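Local coordinates for protein 2-dehydropantoate 2-reductase (Porphyromonas gingivalis, PDB 2QYT) that probably catalyses the NADPH-dependent reduction of 2-dehydropantoate (ketopantoate) to (R)-pantoate, the second step from 3-methyl-2-oxobutanoate in the pathway to pantothenate, at residues 172-177 and 188-193; 208-213 and 305-310; 220-223 and 229-232; 238-243 and 291-296. All coordinates share one frame; numbering follows the deposited sequence.

Contact 1 (172-177 and 188-193); sequences DDEVRL and AYNPTD. With SO4 (sulfate ion), chain F.
E174 and N190 meet at nearly a right angle, the carboxylate of the helix residue held against the amide of the loop residue by one short hydrogen bond. N190 ND2 donates to E174 OE1 over 2.7 Å, and the bond is almost straight, with an N-H...O angle of 170°. The two flat groups are strongly turned against each other, their planes 71° apart. The carboxylate oxygen lies close to the amide plane, whereas the amide nitrogen meets OE1 from above the carboxylate plane. N190 is set for this by a CG anti to its backbone N (chi1 170°), and the glutamate chain runs out extended beyond CG to meet it. N190 OD1 lies 3.8 Å from E174 CB, so the amide also rests against the aliphatic root of the glutamate.

Both groups have further partners that limit their rotation: N190 ND2 also donates to the carbonyl of F163, and E174 OE2 is bonded to T171 N and S165 OG. The backbone of N190 is engaged as well, its N giving a hydrogen bond of 2.9 Å to O3 of a sulfate ion, probably from the crystallisation liquor. Another sulfate oxygen, O2, approaches Y189 CD2 obliquely at 3.2 Å.

The contact belongs to a beta-alpha-beta unit: strand 158-164, helix 172-183 and the short edge strand 188-189, which runs parallel to 158-164 and pairs with it through Y189. F163 of strand 158-164 touches E174 and L177, and R176 and L177 also reach I9 and I11, respectively, of strand 9-14.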
loop_
_atom_site.group_PDB
_atom_site.type_symbol
_atom_site.label_atom_id
_atom_site.label_comp_id
_atom_site.label_asym_id
_atom_site.label_seq_id
_atom_site.Cartn_x
_atom_site.Cartn_y
_atom_site.Cartn_z
ATOM N N ASP A 172 -11.393 16.282 -9.552
ATOM C CA ASP A 172 -10.326 17.246 -9.765
ATOM C C ASP A 172 -9.120 16.951 -8.896
ATOM O O ASP A 172 -7.998 17.046 -9.376
ATOM C CB ASP A 172 -10.822 18.670 -9.488
ATOM C CG ASP A 172 -11.810 19.145 -10.522
ATOM O OD1 ASP A 172 -11.871 18.516 -11.621
ATOM O OD2 ASP A 172 -12.526 20.138 -10.232
ATOM N N ASP A 173 -9.360 16.623 -7.620
ATOM C CA ASP A 173 -8.280 16.295 -6.676
ATOM C C ASP A 173 -7.548 15.048 -7.168
ATOM O O ASP A 173 -6.336 14.978 -7.026
ATOM C CB ASP A 173 -8.783 16.106 -5.231
ATOM C CG ASP A 173 -8.957 17.448 -4.458
ATOM O OD1 ASP A 173 -8.641 18.541 -5.006
ATOM O OD2 ASP A 173 -9.415 17.412 -3.278
ATOM N N GLU A 174 -8.282 14.111 -7.790
ATOM C CA GLU A 174 -7.702 12.849 -8.328
ATOM C C GLU A 174 -6.815 13.040 -9.550
ATOM O O GLU A 174 -5.700 12.522 -9.602
ATOM C CB GLU A 174 -8.805 11.890 -8.744
ATOM C CG GLU A 174 -9.113 10.838 -7.793
ATOM C CD GLU A 174 -10.142 9.912 -8.345
ATOM O OE1 GLU A 174 -9.807 8.726 -8.495
ATOM O OE2 GLU A 174 -11.278 10.343 -8.617
ATOM N N VAL A 175 -7.355 13.739 -10.549
ATOM C CA VAL A 175 -6.597 14.135 -11.737
ATOM C C VAL A 175 -5.381 14.940 -11.291
ATOM O O VAL A 175 -4.270 14.706 -11.744
ATOM C CB VAL A 175 -7.476 14.947 -12.722
ATOM C CG1 VAL A 175 -6.643 15.468 -13.902
ATOM C CG2 VAL A 175 -8.620 14.093 -13.239
ATOM N N ARG A 176 -5.587 15.867 -10.361
ATOM C CA ARG A 176 -4.462 16.612 -9.832
ATOM C C ARG A 176 -3.405 15.673 -9.254
ATOM O O ARG A 176 -2.209 15.817 -9.563
ATOM C CB ARG A 176 -4.885 17.643 -8.784
ATOM C CG ARG A 176 -3.746 18.596 -8.405
ATOM C CD ARG A 176 -4.200 19.710 -7.460
ATOM N NE ARG A 176 -4.561 19.258 -6.107
ATOM C CZ ARG A 176 -4.898 20.093 -5.120
ATOM N NH1 ARG A 176 -4.893 21.411 -5.332
ATOM N NH2 ARG A 176 -5.236 19.631 -3.914
ATOM N N LEU A 177 -3.812 14.723 -8.420
ATOM C CA LEU A 177 -2.788 13.827 -7.854
ATOM C C LEU A 177 -2.102 12.967 -8.941
ATOM O O LEU A 177 -0.896 12.759 -8.906
ATOM C CB LEU A 177 -3.313 12.982 -6.686
ATOM C CG LEU A 177 -2.245 12.184 -5.909
ATOM C CD1 LEU A 177 -1.234 13.097 -5.202
ATOM C CD2 LEU A 177 -2.949 11.266 -4.926
ATOM N N ALA A 188 2.158 6.061 -11.927
ATOM C CA ALA A 188 0.874 6.213 -11.255
ATOM C C ALA A 188 -0.226 5.967 -12.244
ATOM O O ALA A 188 -0.132 6.365 -13.400
ATOM C CB ALA A 188 0.754 7.595 -10.657
ATOM N N TYR A 189 -1.247 5.257 -11.788
ATOM C CA TYR A 189 -2.397 4.944 -12.597
ATOM C C TYR A 189 -3.597 5.184 -11.703
ATOM O O TYR A 189 -3.567 4.884 -10.494
ATOM C CB TYR A 189 -2.372 3.467 -13.034
ATOM C CG TYR A 189 -1.121 3.005 -13.799
ATOM C CD1 TYR A 189 0.142 2.892 -13.184
ATOM C CD2 TYR A 189 -1.225 2.611 -15.132
ATOM C CE1 TYR A 189 1.280 2.453 -13.943
ATOM C CE2 TYR A 189 -0.135 2.161 -15.852
ATOM C CZ TYR A 189 1.097 2.094 -15.272
ATOM O OH TYR A 189 2.097 1.672 -16.077
ATOM N N ASN A 190 -4.647 5.729 -12.286
ATOM C CA ASN A 190 -5.798 6.140 -11.498
ATOM C C ASN A 190 -7.024 5.469 -12.091
ATOM O O ASN A 190 -7.843 6.115 -12.719
ATOM C CB ASN A 190 -5.876 7.699 -11.458
ATOM C CG ASN A 190 -7.170 8.246 -10.876
ATOM O OD1 ASN A 190 -7.634 9.291 -11.321
ATOM N ND2 ASN A 190 -7.727 7.597 -9.862
ATOM N N PRO A 191 -7.152 4.155 -11.900
ATOM C CA PRO A 191 -8.246 3.513 -12.572
ATOM C C PRO A 191 -9.559 3.750 -11.858
ATOM O O PRO A 191 -9.614 3.986 -10.655
ATOM C CB PRO A 191 -7.874 2.029 -12.476
ATOM C CG PRO A 191 -7.204 1.951 -11.097
ATOM C CD PRO A 191 -6.364 3.193 -11.101
ATOM N N THR A 192 -10.620 3.636 -12.622
ATOM C CA THR A 192 -11.956 3.782 -12.102
ATOM C C THR A 192 -12.383 2.574 -11.253
ATOM O O THR A 192 -13.057 2.730 -10.197
ATOM C CB THR A 192 -12.936 4.062 -13.271
ATOM O OG1 THR A 192 -14.183 4.476 -12.732
ATOM C CG2 THR A 192 -13.121 2.828 -14.183
ATOM N N ASP A 193 -11.979 1.384 -11.711
ATOM C CA ASP A 193 -12.168 0.139 -10.979
ATOM C C ASP A 193 -11.017 -0.097 -10.001
ATOM O O ASP A 193 -10.359 -1.145 -10.010
ATOM C CB ASP A 193 -12.390 -1.058 -11.935
ATOM C CG ASP A 193 -11.238 -1.273 -12.943
ATOM O OD1 ASP A 193 -10.543 -0.297 -13.336
ATOM O OD2 ASP A 193 -11.053 -2.446 -13.368
HETATM S S SO4 F . -4.115 5.941 -16.187
HETATM O O1 SO4 F . -3.291 6.592 -17.217
HETATM O O2 SO4 F . -3.613 4.610 -15.867
HETATM O O3 SO4 F . -4.153 6.762 -14.969
HETATM O O4 SO4 F . -5.473 5.824 -16.721
#

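Contact 2 (208-213 and 305-310); sequences TATATA and KRMYRE. With SO4 (sulfate ion), chain D.
T210 and A211 receive the side chain of M307, a selenomethionine, where helix 194-215 packs against helix 302-309 in the all-helical C-terminal domain of the ketopantoate reductase family. T208, which opens 208-213, lies away from this interface and bonds through OG1 to M204 O and Q260 OE1. Two residues on, T210 directs its side chain at the partner helix, and its OG1 rests 3.4 Å from M307 CG, with CB and SE of the same residue also close. This hydroxyl is buried against hydrocarbon and has no hydrogen-bonding partner in the model, although the unusual chi1 of T210 (137°) makes the placing of OG1 uncertain. At A211 the terminal methyl of M307 takes over: the chain bends at chi2 (125°), and CE reaches the helix backbone at A211 CA, 3.4 Å away, and lies 4.0 Å from A211 CB. L233 of helix 227-244 touches T210, A211 and M307 alike, so a third helix closes over the pair. On the other helix, Y308 takes a different direction, and its OH gives a weak hydrogen bond of 2.9 Å to O1 of a sulfate ion, an oxygen that lies at the edge of the ring, near its plane.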
loop_
_atom_site.group_PDB
_atom_site.type_symbol
_atom_site.label_atom_id
_atom_site.label_comp_id
_atom_site.label_asym_id
_atom_site.label_seq_id
_atom_site.Cartn_x
_atom_site.Cartn_y
_atom_site.Cartn_z
ATOM N N THR A 208 -0.215 -16.458 -1.562
ATOM C CA THR A 208 1.245 -16.635 -1.529
ATOM C C THR A 208 1.795 -16.649 -0.105
ATOM O O THR A 208 2.564 -17.546 0.254
ATOM C CB THR A 208 1.981 -15.553 -2.357
ATOM O OG1 THR A 208 1.518 -15.586 -3.713
ATOM C CG2 THR A 208 3.488 -15.772 -2.322
ATOM N N ALA A 209 1.391 -15.667 0.698
ATOM C CA ALA A 209 1.805 -15.611 2.100
ATOM C C ALA A 209 1.337 -16.850 2.857
ATOM O O ALA A 209 2.150 -17.544 3.461
ATOM C CB ALA A 209 1.327 -14.326 2.782
ATOM N N THR A 210 0.047 -17.165 2.806
ATOM C CA THR A 210 -0.423 -18.325 3.576
ATOM C C THR A 210 0.216 -19.652 3.121
ATOM O O THR A 210 0.677 -20.420 3.953
ATOM C CB THR A 210 -1.987 -18.404 3.804
ATOM O OG1 THR A 210 -2.459 -19.749 3.591
ATOM C CG2 THR A 210 -2.747 -17.450 2.927
ATOM N N ALA A 211 0.272 -19.876 1.809
ATOM C CA ALA A 211 0.844 -21.102 1.225
ATOM C C ALA A 211 2.326 -21.325 1.535
ATOM O O ALA A 211 2.700 -22.429 1.937
ATOM C CB ALA A 211 0.585 -21.169 -0.288
ATOM N N THR A 212 3.165 -20.295 1.345
ATOM C CA THR A 212 4.602 -20.398 1.690
ATOM C C THR A 212 4.846 -20.439 3.203
ATOM O O THR A 212 5.889 -20.901 3.639
ATOM C CB THR A 212 5.515 -19.291 1.044
ATOM O OG1 THR A 212 5.330 -18.028 1.697
ATOM C CG2 THR A 212 5.287 -19.168 -0.450
ATOM N N ALA A 213 3.889 -19.949 3.990
ATOM C CA ALA A 213 4.012 -19.949 5.447
ATOM C C ALA A 213 3.596 -21.282 6.073
ATOM O O ALA A 213 4.205 -21.736 7.047
ATOM C CB ALA A 213 3.226 -18.792 6.060
ATOM N N LYS A 305 -8.953 -22.542 6.161
ATOM C CA LYS A 305 -9.215 -22.864 7.571
ATOM C C LYS A 305 -8.217 -23.871 8.141
ATOM O O LYS A 305 -7.758 -23.712 9.266
ATOM C CB LYS A 305 -10.652 -23.343 7.775
ATOM C CG LYS A 305 -11.708 -22.278 7.510
ATOM C CD LYS A 305 -13.014 -22.596 8.227
ATOM C CE LYS A 305 -13.935 -23.509 7.421
ATOM N NZ LYS A 305 -13.527 -24.944 7.434
ATOM N N ARG A 306 -7.883 -24.898 7.360
ATOM C CA ARG A 306 -6.833 -25.857 7.717
ATOM C C ARG A 306 -5.510 -25.108 7.895
ATOM O O ARG A 306 -4.801 -25.320 8.873
ATOM C CB ARG A 306 -6.691 -26.945 6.633
ATOM C CG ARG A 306 -5.942 -28.207 7.074
ATOM C CD ARG A 306 -4.819 -28.623 6.094
ATOM N NE ARG A 306 -5.269 -29.381 4.914
ATOM C CZ ARG A 306 -4.459 -29.938 4.003
ATOM N NH1 ARG A 306 -3.135 -29.846 4.110
ATOM N NH2 ARG A 306 -4.974 -30.598 2.968
HETATM N N MSE A 307 -5.211 -24.214 6.955
HETATM C CA MSE A 307 -3.948 -23.460 6.916
HETATM C C MSE A 307 -3.804 -22.445 8.071
HETATM O O MSE A 307 -2.758 -22.384 8.729
HETATM C CB MSE A 307 -3.810 -22.763 5.547
HETATM C CG MSE A 307 -2.462 -22.944 4.835
HETATM SE SE MSE A 307 -2.619 -23.666 3.005
HETATM C CE MSE A 307 -0.769 -23.799 2.474
ATOM N N TYR A 308 -4.856 -21.660 8.310
ATOM C CA TYR A 308 -4.871 -20.647 9.372
ATOM C C TYR A 308 -4.729 -21.286 10.746
ATOM O O TYR A 308 -3.752 -21.046 11.456
ATOM C CB TYR A 308 -6.163 -19.804 9.306
ATOM C CG TYR A 308 -6.332 -18.843 10.468
ATOM C CD1 TYR A 308 -5.686 -17.605 10.472
ATOM C CD2 TYR A 308 -7.130 -19.174 11.570
ATOM C CE1 TYR A 308 -5.823 -16.729 11.538
ATOM C CE2 TYR A 308 -7.274 -18.296 12.641
ATOM C CZ TYR A 308 -6.619 -17.075 12.614
ATOM O OH TYR A 308 -6.754 -16.193 13.662
ATOM N N ARG A 309 -5.718 -22.110 11.087
ATOM C CA ARG A 309 -5.829 -22.773 12.380
ATOM C C ARG A 309 -4.579 -23.577 12.751
ATOM O O ARG A 309 -4.083 -23.473 13.880
ATOM C CB ARG A 309 -7.075 -23.674 12.380
ATOM C CG ARG A 309 -7.362 -24.425 13.679
ATOM C CD ARG A 309 -8.802 -24.926 13.705
ATOM N NE ARG A 309 -9.166 -25.510 14.998
ATOM C CZ ARG A 309 -10.408 -25.577 15.476
ATOM N NH1 ARG A 309 -11.430 -25.087 14.781
ATOM N NH2 ARG A 309 -10.631 -26.130 16.662
ATOM N N GLU A 310 -4.068 -24.354 11.793
ATOM C CA GLU A 310 -3.024 -25.350 12.070
ATOM C C GLU A 310 -1.569 -24.861 11.895
ATOM O O GLU A 310 -0.622 -25.668 11.908
ATOM C CB GLU A 310 -3.310 -26.658 11.317
ATOM C CG GLU A 310 -4.529 -27.424 11.874
ATOM C CD GLU A 310 -5.119 -28.443 10.899
ATOM O OE1 GLU A 310 -6.214 -28.977 11.198
ATOM O OE2 GLU A 310 -4.499 -28.709 9.839
HETATM S S SO4 D . -5.793 -13.179 13.181
HETATM O O1 SO4 D . -6.332 -13.872 12.014
HETATM O O2 SO4 D . -4.593 -13.857 13.689
HETATM O O3 SO4 D . -5.458 -11.793 12.801
HETATM O O4 SO4 D . -6.820 -13.223 14.220
#

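Contact 3 (220-223 and 229-232); sequences GSIL and ELLS
L230 drives its CD2 methyl between I222 and L223, and the tight part of the contact is confined to these three buried side chains. CD2 comes to 3.5 Å from I222 CG2, closer than carbon atoms usually approach, and it is also 3.5 Å from L223 CD1. The I222 and L230 side chains cross at about a right angle and touch methyl to methyl, and L230 CD1 adds a looser touch at 4.1 Å to that same CG2. L230 carries CG anti to its backbone N (chi1 -163°), which extends the fork toward the other helix. I222 offers the branch that is likewise anti to its N, CG2, while its CG1 arm leads elsewhere. L223 contributes differently: its CB points away from the partner segment, and only the far end of the side chain, at CD1, comes back to it.

The contact joins two consecutive helices packed across a short connection in the C-terminal helical domain: helix 219-225 and helix 227-244 follow each other with H226 between them, the nearest alpha carbons of the two segments being those of L223 and L230. F215 of helix 194-215 packs on both I222 and E229, bringing the preceding helix to the same place.

Away from the leucine the character changes. G220 is exposed, S221 and S232 are partly so, and polar groups settle into local bonds: E229 OE2 with H226 ND1, and S232 OG with P228 O one helical turn back.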
loop_
_atom_site.group_PDB
_atom_site.type_symbol
_atom_site.label_atom_id
_atom_site.label_comp_id
_atom_site.label_asym_id
_atom_site.label_seq_id
_atom_site.Cartn_x
_atom_site.Cartn_y
_atom_site.Cartn_z
ATOM N N GLY A 220 7.777 -21.330 -6.056
ATOM C CA GLY A 220 8.100 -22.164 -7.211
ATOM C C GLY A 220 8.189 -23.633 -6.862
ATOM O O GLY A 220 8.099 -24.487 -7.743
ATOM N N SER A 221 8.383 -23.922 -5.578
ATOM C CA SER A 221 8.400 -25.290 -5.072
ATOM C C SER A 221 6.987 -25.693 -4.656
ATOM O O SER A 221 6.663 -26.877 -4.556
ATOM C CB SER A 221 9.370 -25.410 -3.893
ATOM O OG SER A 221 9.599 -26.765 -3.542
ATOM N N ILE A 222 6.160 -24.683 -4.416
ATOM C CA ILE A 222 4.737 -24.850 -4.128
ATOM C C ILE A 222 3.991 -25.167 -5.430
ATOM O O ILE A 222 3.089 -26.001 -5.440
ATOM C CB ILE A 222 4.150 -23.566 -3.430
ATOM C CG1 ILE A 222 4.761 -23.366 -2.042
ATOM C CG2 ILE A 222 2.645 -23.621 -3.312
ATOM C CD1 ILE A 222 4.614 -24.555 -1.140
ATOM N N LEU A 223 4.384 -24.504 -6.519
ATOM C CA LEU A 223 3.801 -24.745 -7.837
ATOM C C LEU A 223 3.930 -26.194 -8.273
ATOM O O LEU A 223 2.962 -26.787 -8.738
ATOM C CB LEU A 223 4.469 -23.878 -8.905
ATOM C CG LEU A 223 3.927 -22.502 -9.304
ATOM C CD1 LEU A 223 2.407 -22.392 -9.152
ATOM C CD2 LEU A 223 4.630 -21.393 -8.554
ATOM N N GLU A 229 -3.356 -27.771 -3.863
ATOM C CA GLU A 229 -3.563 -26.968 -2.683
ATOM C C GLU A 229 -3.551 -25.491 -3.071
ATOM O O GLU A 229 -4.432 -24.745 -2.671
ATOM C CB GLU A 229 -2.490 -27.240 -1.620
ATOM C CG GLU A 229 -2.626 -28.580 -0.927
ATOM C CD GLU A 229 -1.824 -29.683 -1.604
ATOM O OE1 GLU A 229 -1.906 -29.822 -2.847
ATOM O OE2 GLU A 229 -1.105 -30.416 -0.886
ATOM N N LEU A 230 -2.569 -25.113 -3.891
ATOM C CA LEU A 230 -2.426 -23.743 -4.335
ATOM C C LEU A 230 -3.708 -23.286 -5.020
ATOM O O LEU A 230 -4.266 -22.260 -4.658
ATOM C CB LEU A 230 -1.183 -23.572 -5.213
ATOM C CG LEU A 230 -0.587 -22.188 -5.498
ATOM C CD1 LEU A 230 -0.537 -21.226 -4.311
ATOM C CD2 LEU A 230 0.809 -22.412 -6.020
ATOM N N LEU A 231 -4.195 -24.098 -5.946
ATOM C CA LEU A 231 -5.455 -23.854 -6.650
ATOM C C LEU A 231 -6.683 -23.820 -5.735
ATOM O O LEU A 231 -7.608 -23.035 -5.960
ATOM C CB LEU A 231 -5.654 -24.899 -7.736
ATOM C CG LEU A 231 -6.927 -24.879 -8.578
ATOM C CD1 LEU A 231 -7.023 -23.580 -9.361
ATOM C CD2 LEU A 231 -6.936 -26.088 -9.527
ATOM N N SER A 232 -6.706 -24.687 -4.735
ATOM C CA SER A 232 -7.732 -24.621 -3.712
ATOM C C SER A 232 -7.778 -23.255 -3.017
ATOM O O SER A 232 -8.850 -22.770 -2.736
ATOM C CB SER A 232 -7.542 -25.715 -2.678
ATOM O OG SER A 232 -7.769 -26.948 -3.307
#

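Contact 4 (238-243 and 291-296); sequences AELFRA and VREAEA
With CG anti to the backbone N (chi1 176°), L240 reaches out from helix 227-244 so that its CD1 methyl lies against helix 288-296. E293 likewise has CG anti to its N (chi1 -150°); its CB faces the leucine, and the bend at chi2 (51°) turns the carboxylate away. L240 CD1 touches E293 CB at 3.8 Å, the two side chains crossing at about a right angle. The same methyl sits 3.9 Å from A294 N and 4.4 Å from A294 CB, and thus rests on the helix backbone as much as on side chains. The small alanine is consistent with the close approach of the helices here: the alpha carbons of L240 and A294 are 6.0 Å apart, the nearest pair between the segments.

The other methyl of L240 serves its own helix, CD2 lying 3.3 Å above one face of the F241 ring, displaced toward the rim. That ring also meets Y245 at nearly parallel planes and packs on M199, F202 and M203 of helix 194-215, while A294 is backed by L301.

This is plain helix-helix packing within the C-terminal helical domain. Because the leucine methyl meets the CB of a glutamate and the backbone and CB of an alanine, the contact holds by dispersion and exclusion of water, while the E293 carboxylate, turned away from the leucine, has a long, weak ion pair with K244.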
loop_
_atom_site.group_PDB
_atom_site.type_symbol
_atom_site.label_atom_id
_atom_site.label_comp_id
_atom_site.label_asym_id
_atom_site.label_seq_id
_atom_site.Cartn_x
_atom_site.Cartn_y
_atom_site.Cartn_z
ATOM N N ALA A 238 -11.120 -16.380 -4.216
ATOM C CA ALA A 238 -11.915 -15.881 -5.342
ATOM C C ALA A 238 -13.402 -16.015 -5.070
ATOM O O ALA A 238 -14.159 -15.069 -5.335
ATOM C CB ALA A 238 -11.545 -16.570 -6.635
ATOM N N GLU A 239 -13.804 -17.166 -4.519
ATOM C CA GLU A 239 -15.177 -17.403 -4.061
ATOM C C GLU A 239 -15.591 -16.397 -2.983
ATOM O O GLU A 239 -16.711 -15.881 -3.025
ATOM C CB GLU A 239 -15.336 -18.836 -3.530
ATOM C CG GLU A 239 -16.782 -19.301 -3.328
ATOM C CD GLU A 239 -16.888 -20.727 -2.788
ATOM O OE1 GLU A 239 -15.840 -21.369 -2.510
ATOM O OE2 GLU A 239 -18.036 -21.205 -2.638
ATOM N N LEU A 240 -14.691 -16.139 -2.026
ATOM C CA LEU A 240 -14.935 -15.162 -0.952
ATOM C C LEU A 240 -15.307 -13.806 -1.539
ATOM O O LEU A 240 -16.351 -13.234 -1.208
ATOM C CB LEU A 240 -13.712 -15.001 -0.029
ATOM C CG LEU A 240 -13.792 -13.936 1.094
ATOM C CD1 LEU A 240 -12.909 -14.304 2.249
ATOM C CD2 LEU A 240 -13.451 -12.522 0.655
ATOM N N PHE A 241 -14.437 -13.310 -2.413
ATOM C CA PHE A 241 -14.613 -12.006 -3.013
ATOM C C PHE A 241 -15.820 -11.970 -3.937
ATOM O O PHE A 241 -16.594 -11.002 -3.917
ATOM C CB PHE A 241 -13.316 -11.536 -3.681
ATOM C CG PHE A 241 -12.316 -10.986 -2.698
ATOM C CD1 PHE A 241 -11.475 -11.832 -1.985
ATOM C CD2 PHE A 241 -12.250 -9.625 -2.447
ATOM C CE1 PHE A 241 -10.575 -11.332 -1.046
ATOM C CE2 PHE A 241 -11.347 -9.115 -1.511
ATOM C CZ PHE A 241 -10.509 -9.978 -0.814
ATOM N N ARG A 242 -16.004 -13.047 -4.699
ATOM C CA ARG A 242 -17.181 -13.217 -5.558
ATOM C C ARG A 242 -18.484 -13.128 -4.763
ATOM O O ARG A 242 -19.527 -12.781 -5.315
ATOM C CB ARG A 242 -17.103 -14.531 -6.340
ATOM C CG ARG A 242 -17.704 -14.439 -7.730
ATOM C CD ARG A 242 -17.520 -15.712 -8.524
ATOM N NE ARG A 242 -16.128 -15.948 -8.912
ATOM C CZ ARG A 242 -15.438 -17.047 -8.611
ATOM N NH1 ARG A 242 -16.003 -18.028 -7.910
ATOM N NH2 ARG A 242 -14.179 -17.169 -9.019
ATOM N N ALA A 243 -18.404 -13.417 -3.465
ATOM C CA ALA A 243 -19.552 -13.311 -2.570
ATOM C C ALA A 243 -19.810 -11.894 -2.047
ATOM O O ALA A 243 -20.949 -11.421 -2.095
ATOM C CB ALA A 243 -19.416 -14.293 -1.414
ATOM N N VAL A 291 -10.592 -16.171 6.473
ATOM C CA VAL A 291 -11.393 -17.083 7.299
ATOM C C VAL A 291 -12.653 -16.407 7.889
ATOM O O VAL A 291 -13.774 -16.947 7.839
ATOM C CB VAL A 291 -10.524 -17.701 8.449
ATOM C CG1 VAL A 291 -11.393 -18.440 9.483
ATOM C CG2 VAL A 291 -9.439 -18.630 7.876
ATOM N N ARG A 292 -12.467 -15.219 8.453
ATOM C CA ARG A 292 -13.557 -14.564 9.125
ATOM C C ARG A 292 -14.576 -13.937 8.193
ATOM O O ARG A 292 -15.779 -13.972 8.470
ATOM C CB ARG A 292 -13.024 -13.577 10.142
ATOM C CG ARG A 292 -12.640 -14.265 11.440
ATOM C CD ARG A 292 -12.246 -13.261 12.504
ATOM N NE ARG A 292 -10.882 -13.531 12.950
ATOM C CZ ARG A 292 -9.782 -13.053 12.355
ATOM N NH1 ARG A 292 -9.853 -12.242 11.291
ATOM N NH2 ARG A 292 -8.604 -13.382 12.842
ATOM N N GLU A 293 -14.111 -13.375 7.087
ATOM C CA GLU A 293 -15.017 -12.834 6.080
ATOM C C GLU A 293 -15.971 -13.900 5.501
ATOM O O GLU A 293 -17.191 -13.659 5.408
ATOM C CB GLU A 293 -14.231 -12.089 4.999
ATOM C CG GLU A 293 -14.968 -10.948 4.335
ATOM C CD GLU A 293 -15.568 -10.006 5.343
ATOM O OE1 GLU A 293 -14.892 -9.690 6.353
ATOM O OE2 GLU A 293 -16.744 -9.617 5.146
ATOM N N ALA A 294 -15.425 -15.083 5.159
ATOM C CA ALA A 294 -16.253 -16.251 4.767
ATOM C C ALA A 294 -17.243 -16.761 5.841
ATOM O O ALA A 294 -18.368 -17.153 5.508
ATOM C CB ALA A 294 -15.370 -17.394 4.261
ATOM N N GLU A 295 -16.827 -16.787 7.110
ATOM C CA GLU A 295 -17.779 -16.964 8.224
ATOM C C GLU A 295 -19.044 -16.138 8.011
ATOM O O GLU A 295 -20.185 -16.641 8.243
ATOM C CB GLU A 295 -17.172 -16.498 9.555
ATOM C CG GLU A 295 -17.079 -17.558 10.687
ATOM C CD GLU A 295 -15.693 -17.464 11.338
ATOM O OE1 GLU A 295 -15.492 -16.413 12.094
ATOM O OE2 GLU A 295 -14.786 -18.409 11.064
ATOM N N ALA A 296 -18.827 -14.869 7.593
ATOM C CA ALA A 296 -19.889 -13.854 7.569
ATOM C C ALA A 296 -20.735 -13.918 6.303
ATOM O O ALA A 296 -21.941 -13.646 6.348
ATOM C CB ALA A 296 -19.286 -12.461 7.733
#

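From the N terminus, the Rossmann-type part of the chain comes first, and contact 1 closes the short loop from helix 172-183 to strand 188-189, the edge strand of the mixed sheet. The chain then enters helix 194-215, where contact 2 opens, to close only at helix 302-309. Contacts 3 and 4 are both nested inside that long loop, one after the other: contact 3 joins the successive helices 219-225 and 227-244, and contact 4 ties 227-244 to 288-296. Contact 2 touches both of them, whereas contact 1, its centre about 35 Å from that of contact 2, stands apart across the centre of the chain. None of the loops cross.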